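Local coordinates for Slr0280 protein (Synechocystis sp., PDB 5H3K) that is of unknown function but carries a phosphodiester glycosidase (NAGPA-type) domain, so it probably hydrolyses a sugar-phosphodiester linkage, at residues 290-303 and 539-551. Residues are numbered along the deposited sequence; the frame is centred on the assembly and turned at random.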
ATOM      1  N   GLY A 290     -19.478  10.032 -14.681  1.00 14.55           N
ATOM      2  CA  GLY A 290     -18.729   9.147 -15.570  1.00 18.67           C
ATOM      3  C   GLY A 290     -18.957   7.641 -15.455  1.00 16.04           C
ATOM      4  O   GLY A 290     -18.526   6.877 -16.333  1.00 11.48           O
ATOM      5  N   GLY A 291     -19.623   7.203 -14.389  1.00 13.56           N
ATOM      6  CA  GLY A 291     -19.882   5.789 -14.187  1.00 12.08           C
ATOM      7  C   GLY A 291     -19.841   5.342 -12.738  1.00 13.31           C
ATOM      8  O   GLY A 291     -19.762   6.162 -11.824  1.00 13.88           O
ATOM      9  N   GLN A 292     -19.897   4.028 -12.535  1.00 10.63           N
ATOM     10  CA  GLN A 292     -19.939   3.436 -11.197  1.00 10.52           C
ATOM     11  C   GLN A 292     -18.589   2.784 -10.904  1.00  9.13           C
ATOM     12  O   GLN A 292     -18.144   1.910 -11.654  1.00  8.49           O
ATOM     13  CB  GLN A 292     -21.052   2.386 -11.120  1.00 13.44           C
ATOM     14  CG  GLN A 292     -21.134   1.663  -9.777  1.00 16.72           C
ATOM     15  CD  GLN A 292     -22.378   0.801  -9.625  1.00 23.90           C
ATOM     16  OE1 GLN A 292     -22.414  -0.348 -10.071  1.00 27.30           O
ATOM     17  NE2 GLN A 292     -23.403   1.353  -8.981  1.00 22.63           N
ATOM     18  N   PHE A 293     -17.928   3.229  -9.834  1.00  9.01           N
ATOM     19  CA  PHE A 293     -16.570   2.774  -9.521  1.00  8.35           C
ATOM     20  C   PHE A 293     -16.537   1.967  -8.241  1.00  8.39           C
ATOM     21  O   PHE A 293     -16.885   2.484  -7.176  1.00  8.03           O
ATOM     22  CB  PHE A 293     -15.630   3.973  -9.328  1.00  7.29           C
ATOM     23  CG  PHE A 293     -15.346   4.750 -10.588  1.00  8.52           C
ATOM     24  CD1 PHE A 293     -16.264   5.672 -11.083  1.00 10.22           C
ATOM     25  CD2 PHE A 293     -14.134   4.588 -11.256  1.00  7.31           C
ATOM     26  CE1 PHE A 293     -15.990   6.407 -12.243  1.00  9.92           C
ATOM     27  CE2 PHE A 293     -13.847   5.311 -12.413  1.00  8.56           C
ATOM     28  CZ  PHE A 293     -14.777   6.224 -12.915  1.00  8.92           C
ATOM     29  N   PRO A 294     -16.094   0.702  -8.322  1.00  7.83           N
ATOM     30  CA  PRO A 294     -15.823  -0.016  -7.069  1.00  9.23           C
ATOM     31  C   PRO A 294     -14.627   0.642  -6.380  1.00  9.71           C
ATOM     32  O   PRO A 294     -13.598   0.860  -7.034  1.00  9.68           O
ATOM     33  CB  PRO A 294     -15.463  -1.437  -7.533  1.00 11.22           C
ATOM     34  CG  PRO A 294     -16.002  -1.538  -8.949  1.00 12.91           C
ATOM     35  CD  PRO A 294     -15.871  -0.137  -9.511  1.00 10.56           C
ATOM     36  N   VAL A 295     -14.767   0.986  -5.099  1.00  9.04           N
ATOM     37  CA  VAL A 295     -13.702   1.652  -4.352  1.00  7.12           C
ATOM     38  C   VAL A 295     -13.428   0.968  -3.011  1.00  8.39           C
ATOM     39  O   VAL A 295     -14.355   0.621  -2.267  1.00  8.54           O
ATOM     40  CB  VAL A 295     -14.033   3.151  -4.110  1.00  7.92           C
ATOM     41  CG1 VAL A 295     -13.005   3.803  -3.204  1.00  9.94           C
ATOM     42  CG2 VAL A 295     -14.105   3.913  -5.433  1.00  9.06           C
ATOM     43  N   THR A 296     -12.149   0.761  -2.703  1.00  6.12           N
ATOM     44  CA  THR A 296     -11.744   0.223  -1.416  1.00  7.42           C
ATOM     45  C   THR A 296     -11.186   1.334  -0.538  1.00  6.67           C
ATOM     46  O   THR A 296     -10.335   2.127  -0.974  1.00  6.11           O
ATOM     47  CB  THR A 296     -10.641  -0.835  -1.568  1.00  7.36           C
ATOM     48  OG1 THR A 296     -10.973  -1.736  -2.631  1.00  7.16           O
ATOM     49  CG2 THR A 296     -10.479  -1.608  -0.272  1.00  6.73           C
ATOM     50  N   THR A 297     -11.669   1.411   0.698  1.00  6.55           N
ATOM     51  CA  THR A 297     -11.167   2.416   1.627  1.00  5.21           C
ATOM     52  C   THR A 297     -10.819   1.810   2.973  1.00  4.92           C
ATOM     53  O   THR A 297     -11.408   0.812   3.406  1.00  5.59           O
ATOM     54  CB  THR A 297     -12.175   3.555   1.866  1.00  7.27           C
ATOM     55  OG1 THR A 297     -13.387   3.018   2.416  1.00  7.70           O
ATOM     56  CG2 THR A 297     -12.486   4.296   0.571  1.00  7.75           C
ATOM     57  N   VAL A 298      -9.871   2.440   3.647  1.00  5.00           N
ATOM     58  CA  VAL A 298      -9.664   2.182   5.061  1.00  4.76           C
ATOM     59  C   VAL A 298      -9.670   3.534   5.729  1.00  6.97           C
ATOM     60  O   VAL A 298      -8.946   4.446   5.315  1.00  6.42           O
ATOM     61  CB  VAL A 298      -8.364   1.450   5.348  1.00  4.03           C
ATOM     62  CG1 VAL A 298      -8.194   1.286   6.842  1.00  5.42           C
ATOM     63  CG2 VAL A 298      -8.357   0.090   4.648  1.00  6.03           C
ATOM     64  N   THR A 299     -10.523   3.674   6.737  1.00  5.84           N
ATOM     65  CA  THR A 299     -10.689   4.950   7.412  1.00  6.23           C
ATOM     66  C   THR A 299     -10.106   4.837   8.813  1.00  6.95           C
ATOM     67  O   THR A 299     -10.388   3.885   9.548  1.00  7.49           O
ATOM     68  CB  THR A 299     -12.170   5.380   7.467  1.00  9.87           C
ATOM     69  OG1 THR A 299     -12.667   5.559   6.130  1.00  9.54           O
ATOM     70  CG2 THR A 299     -12.313   6.697   8.233  1.00  8.12           C
ATOM     71  N   ILE A 300      -9.274   5.801   9.176  1.00  5.59           N
ATOM     72  CA  ILE A 300      -8.500   5.715  10.401  1.00  6.48           C
ATOM     73  C   ILE A 300      -8.722   6.981  11.211  1.00  9.92           C
ATOM     74  O   ILE A 300      -8.574   8.084  10.686  1.00 10.58           O
ATOM     75  CB  ILE A 300      -6.983   5.603  10.099  1.00  7.94           C
ATOM     76  CG1 ILE A 300      -6.659   4.333   9.299  1.00  5.96           C
ATOM     77  CG2 ILE A 300      -6.175   5.642  11.385  1.00  9.06           C
ATOM     78  CD1 ILE A 300      -6.291   4.612   7.840  1.00  6.19           C
ATOM     79  N   ASN A 301      -9.092   6.821  12.482  1.00  7.94           N
ATOM     80  CA  ASN A 301      -9.156   7.954  13.401  1.00 10.57           C
ATOM     81  C   ASN A 301      -7.780   8.160  14.017  1.00 12.59           C
ATOM     82  O   ASN A 301      -7.381   7.406  14.903  1.00 11.38           O
ATOM     83  CB  ASN A 301     -10.199   7.696  14.494  1.00 11.34           C
ATOM     84  CG  ASN A 301     -10.308   8.857  15.484  1.00 18.93           C
ATOM     85  OD1 ASN A 301      -9.501   9.797  15.463  1.00 17.59           O
ATOM     86  ND2 ASN A 301     -11.299   8.786  16.363  1.00 22.93           N
ATOM     87  N   PRO A 302      -7.055   9.205  13.571  1.00 13.78           N
ATOM     88  CA  PRO A 302      -5.659   9.400  13.974  1.00 14.28           C
ATOM     89  C   PRO A 302      -5.563   9.904  15.416  1.00 18.35           C
ATOM     90  O   PRO A 302      -4.466  10.098  15.941  1.00 17.34           O
ATOM     91  CB  PRO A 302      -5.166  10.468  12.990  1.00 15.85           C
ATOM     92  CG  PRO A 302      -6.383  11.302  12.734  1.00 13.95           C
ATOM     93  CD  PRO A 302      -7.564  10.347  12.783  1.00 14.63           C
ATOM     94  N   ARG A 303      -6.716  10.104  16.041  1.00 16.08           N
ATOM     95  CA  ARG A 303      -6.784  10.514  17.439  1.00 23.35           C
ATOM     96  C   ARG A 303      -7.040   9.333  18.376  1.00 25.57           C
ATOM     97  O   ARG A 303      -6.981   9.486  19.599  1.00 24.20           O
ATOM     98  CB  ARG A 303      -7.874  11.573  17.626  1.00 25.81           C
ATOM     99  CG  ARG A 303      -7.542  12.915  16.991  1.00 26.27           C
ATOM    100  CD  ARG A 303      -8.795  13.680  16.607  1.00 39.05           C
ATOM    101  NE  ARG A 303      -9.392  13.187  15.362  1.00 38.30           N
ATOM    102  CZ  ARG A 303     -10.642  12.746  15.253  1.00 33.61           C
ATOM    103  NH1 ARG A 303     -11.439  12.737  16.313  1.00 39.72           N
ATOM    104  NH2 ARG A 303     -11.101  12.321  14.084  1.00 28.77           N
ATOM    105  N   ASN A 539     -14.629  14.852  10.143  1.00 31.36           N
ATOM    106  CA  ASN A 539     -14.298  14.522  11.522  1.00 26.68           C
ATOM    107  C   ASN A 539     -12.794  14.524  11.754  1.00 29.63           C
ATOM    108  O   ASN A 539     -12.321  14.313  12.877  1.00 28.88           O
ATOM    109  CB  ASN A 539     -14.874  13.156  11.874  1.00 25.21           C
ATOM    110  CG  ASN A 539     -16.313  12.993  11.411  1.00 40.31           C
ATOM    111  OD1 ASN A 539     -16.644  12.054  10.676  1.00 38.98           O
ATOM    112  ND2 ASN A 539     -17.180  13.912  11.837  1.00 36.90           N
ATOM    113  N   GLY A 540     -12.042  14.769  10.687  1.00 16.83           N
ATOM    114  CA  GLY A 540     -10.602  14.720  10.765  1.00 19.41           C
ATOM    115  C   GLY A 540     -10.123  13.281  10.783  1.00 14.62           C
ATOM    116  O   GLY A 540      -9.001  13.018  11.208  1.00 17.66           O
ATOM    117  N   ASN A 541     -10.962  12.349  10.333  1.00 14.08           N
ATOM    118  CA  ASN A 541     -10.489  10.982  10.097  1.00 10.88           C
ATOM    119  C   ASN A 541      -9.752  10.912   8.768  1.00 11.21           C
ATOM    120  O   ASN A 541     -10.121  11.598   7.814  1.00 10.48           O
ATOM    121  CB  ASN A 541     -11.640   9.967  10.067  1.00 12.57           C
ATOM    122  CG  ASN A 541     -12.297   9.772  11.425  1.00 15.74           C
ATOM    123  OD1 ASN A 541     -11.639   9.811  12.466  1.00 16.26           O
ATOM    124  ND2 ASN A 541     -13.603   9.567  11.414  1.00 19.01           N
ATOM    125  N   ILE A 542      -8.734  10.063   8.700  1.00  5.84           N
ATOM    126  CA  ILE A 542      -7.957   9.893   7.481  1.00  6.81           C
ATOM    127  C   ILE A 542      -8.544   8.763   6.660  1.00  7.43           C
ATOM    128  O   ILE A 542      -8.863   7.702   7.195  1.00  7.38           O
ATOM    129  CB  ILE A 542      -6.495   9.584   7.825  1.00  7.53           C
ATOM    130  CG1 ILE A 542      -5.862  10.805   8.514  1.00  9.47           C
ATOM    131  CG2 ILE A 542      -5.713   9.140   6.561  1.00  7.33           C
ATOM    132  CD1 ILE A 542      -4.531  10.513   9.184  1.00 13.35           C
ATOM    133  N   ILE A 543      -8.713   8.985   5.360  1.00  6.12           N
ATOM    134  CA  ILE A 543      -9.192   7.929   4.477  1.00  5.36           C
ATOM    135  C   ILE A 543      -8.105   7.568   3.473  1.00  5.09           C
ATOM    136  O   ILE A 543      -7.558   8.437   2.805  1.00  5.26           O
ATOM    137  CB  ILE A 543     -10.470   8.349   3.716  1.00  8.05           C
ATOM    138  CG1 ILE A 543     -11.467   8.994   4.678  1.00 11.63           C
ATOM    139  CG2 ILE A 543     -11.111   7.142   3.046  1.00  7.97           C
ATOM    140  CD1 ILE A 543     -12.558   9.771   3.975  1.00 18.09           C
ATOM    141  N   LEU A 544      -7.761   6.289   3.415  1.00  3.46           N
ATOM    142  CA  LEU A 544      -6.876   5.781   2.375  1.00  4.38           C
ATOM    143  C   LEU A 544      -7.786   5.162   1.323  1.00  4.90           C
ATOM    144  O   LEU A 544      -8.675   4.360   1.654  1.00  5.17           O
ATOM    145  CB  LEU A 544      -5.916   4.736   2.942  1.00  3.21           C
ATOM    146  CG  LEU A 544      -5.118   5.134   4.188  1.00  4.48           C
ATOM    147  CD1 LEU A 544      -4.159   4.014   4.571  1.00  3.17           C
ATOM    148  CD2 LEU A 544      -4.338   6.418   3.964  1.00  4.61           C
ATOM    149  N   VAL A 545      -7.574   5.516   0.057  1.00  3.89           N
ATOM    150  CA  VAL A 545      -8.513   5.165  -1.016  1.00  2.64           C
ATOM    151  C   VAL A 545      -7.819   4.528  -2.218  1.00  4.15           C
ATOM    152  O   VAL A 545      -6.823   5.059  -2.709  1.00  4.38           O
ATOM    153  CB  VAL A 545      -9.224   6.441  -1.534  1.00  4.21           C
ATOM    154  CG1 VAL A 545     -10.264   6.083  -2.606  1.00  3.23           C
ATOM    155  CG2 VAL A 545      -9.861   7.204  -0.383  1.00  3.78           C
ATOM    156  N   ALA A 546      -8.342   3.395  -2.682  1.00  2.72           N
ATOM    157  CA  ALA A 546      -7.865   2.744  -3.909  1.00  3.68           C
ATOM    158  C   ALA A 546      -9.050   2.480  -4.829  1.00  4.78           C
ATOM    159  O   ALA A 546     -10.028   1.843  -4.414  1.00  5.02           O
ATOM    160  CB  ALA A 546      -7.152   1.411  -3.581  1.00  4.49           C
ATOM    161  N   SER A 547      -8.964   2.957  -6.068  1.00  4.16           N
ATOM    162  CA  SER A 547     -10.003   2.730  -7.069  1.00  6.01           C
ATOM    163  C   SER A 547      -9.404   2.100  -8.315  1.00  6.52           C
ATOM    164  O   SER A 547      -8.255   2.356  -8.670  1.00  5.96           O
ATOM    165  CB  SER A 547     -10.721   4.028  -7.434  1.00  6.90           C
ATOM    166  OG  SER A 547      -9.851   4.899  -8.133  1.00 11.69           O
ATOM    167  N   HIS A 548     -10.182   1.274  -9.001  1.00  6.15           N
ATOM    168  CA  HIS A 548      -9.686   0.703 -10.254  1.00  6.66           C
ATOM    169  C   HIS A 548     -10.623   1.029 -11.409  1.00  7.23           C
ATOM    170  O   HIS A 548     -10.981   2.196 -11.580  1.00  8.13           O
ATOM    171  CB  HIS A 548      -9.353  -0.781 -10.069  1.00  6.69           C
ATOM    172  CG  HIS A 548      -8.258  -1.004  -9.061  1.00  6.05           C
ATOM    173  ND1 HIS A 548      -6.927  -0.847  -9.379  1.00  7.22           N
ATOM    174  CD2 HIS A 548      -8.305  -1.316  -7.747  1.00  7.14           C
ATOM    175  CE1 HIS A 548      -6.191  -1.079  -8.300  1.00  5.74           C
ATOM    176  NE2 HIS A 548      -6.998  -1.363  -7.298  1.00  7.06           N
ATOM    177  N   ASN A 549     -11.005   0.047 -12.219  1.00  8.97           N
ATOM    178  CA  ASN A 549     -11.862   0.344 -13.370  1.00  8.88           C
ATOM    179  C   ASN A 549     -13.300   0.545 -12.948  1.00  7.37           C
ATOM    180  O   ASN A 549     -13.787  -0.140 -12.034  1.00  9.71           O
ATOM    181  CB  ASN A 549     -11.818  -0.799 -14.392  1.00  9.18           C
ATOM    182  CG  ASN A 549     -10.471  -0.913 -15.076  1.00 14.76           C
ATOM    183  OD1 ASN A 549     -10.305  -0.486 -16.217  1.00 23.65           O
ATOM    184  ND2 ASN A 549      -9.501  -1.488 -14.380  1.00 19.48           N
ATOM    185  N   ARG A 550     -13.986   1.472 -13.608  1.00  6.34           N
ATOM    186  CA  ARG A 550     -15.423   1.605 -13.409  1.00  8.91           C
ATOM    187  C   ARG A 550     -16.098   0.371 -14.002  1.00 10.29           C
ATOM    188  O   ARG A 550     -15.521  -0.328 -14.854  1.00  8.20           O
ATOM    189  CB  ARG A 550     -15.955   2.890 -14.052  1.00  8.52           C
ATOM    190  CG  ARG A 550     -16.145   2.811 -15.574  1.00  9.24           C
ATOM    191  CD  ARG A 550     -16.190   4.201 -16.199  1.00  9.40           C
ATOM    192  NE  ARG A 550     -14.872   4.847 -16.193  1.00  9.91           N
ATOM    193  CZ  ARG A 550     -14.670   6.159 -16.321  1.00 11.02           C
ATOM    194  NH1 ARG A 550     -13.436   6.645 -16.301  1.00  9.41           N
ATOM    195  NH2 ARG A 550     -15.696   6.987 -16.459  1.00 12.04           N
ATOM    196  N   VAL A 551     -17.304   0.073 -13.529  1.00 10.00           N
ATOM    197  CA  VAL A 551     -18.047  -1.062 -14.070  1.00 12.28           C
ATOM    198  C   VAL A 551     -18.228  -0.860 -15.569  1.00  8.15           C
ATOM    199  O   VAL A 551     -18.821   0.128 -16.004  1.00 11.30           O
ATOM    200  CB  VAL A 551     -19.411  -1.249 -13.363  1.00 11.21           C
ATOM    201  CG1 VAL A 551     -20.204  -2.388 -14.012  1.00 11.41           C
ATOM    202  CG2 VAL A 551     -19.201  -1.526 -11.876  1.00 11.86           C
TER
HETATM  203  O   HOH W   1     -20.016   2.393 -14.908  1.00 11.89           O
HETATM  204  O   HOH W   2     -10.387  -0.787  -4.972  1.00 17.34           O
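Antiparallel pairing of strand 291-300 with strand 542-547 joins two distant parts of the chain inside an eight-stranded antiparallel sheet. Thr296 with Ala546, Val298 with Leu544 and Ile300 with Ile542 are the hydrogen-bonded pairs, each closed by two backbone bonds, as in Leu544 N to Val298 O at 2.9 Å. Strand 279-288 continues the sheet beyond 291-300, and strand 531-536 beyond 542-547. On the face that carries Val295, Val545 and Ser547, helix 558-567 packs against the sheet; here Val295 CG1 meets Val545 CG1 at 3.6 Å. On the other face Ile300 CD1 rests on Leu544 CG, 3.9 Å away, and a water donates to both Thr296 OG1, which also hydrogen-bonds Gln283 OE1, and Ala546 O. Strand 542-547 belongs to the phosphodiester glycosidase family region, and strand 291-300, over 200 residues earlier, pairs with it directly. Beyond Ser547 the regular pairing ends and Arg550 folds over Phe293. Arg550 CB sits over the Phe293 ring, 3.6 Å from its centroid, in a CH-pi contact. A bend at chi3 (72°) sets the guanidinium with one face on Phe293 CZ, its plane tilted 53° from the ring, and brings NH2 to Gly290 O, at 2.8 Å, while NH1 pairs with Glu560. With an alanine in place of Arg550, Glu560 would probably lose its salt-bridge mate and Gly290 O this donor. Next along, Val551 N gives a nearly straight bond to Gln292 O.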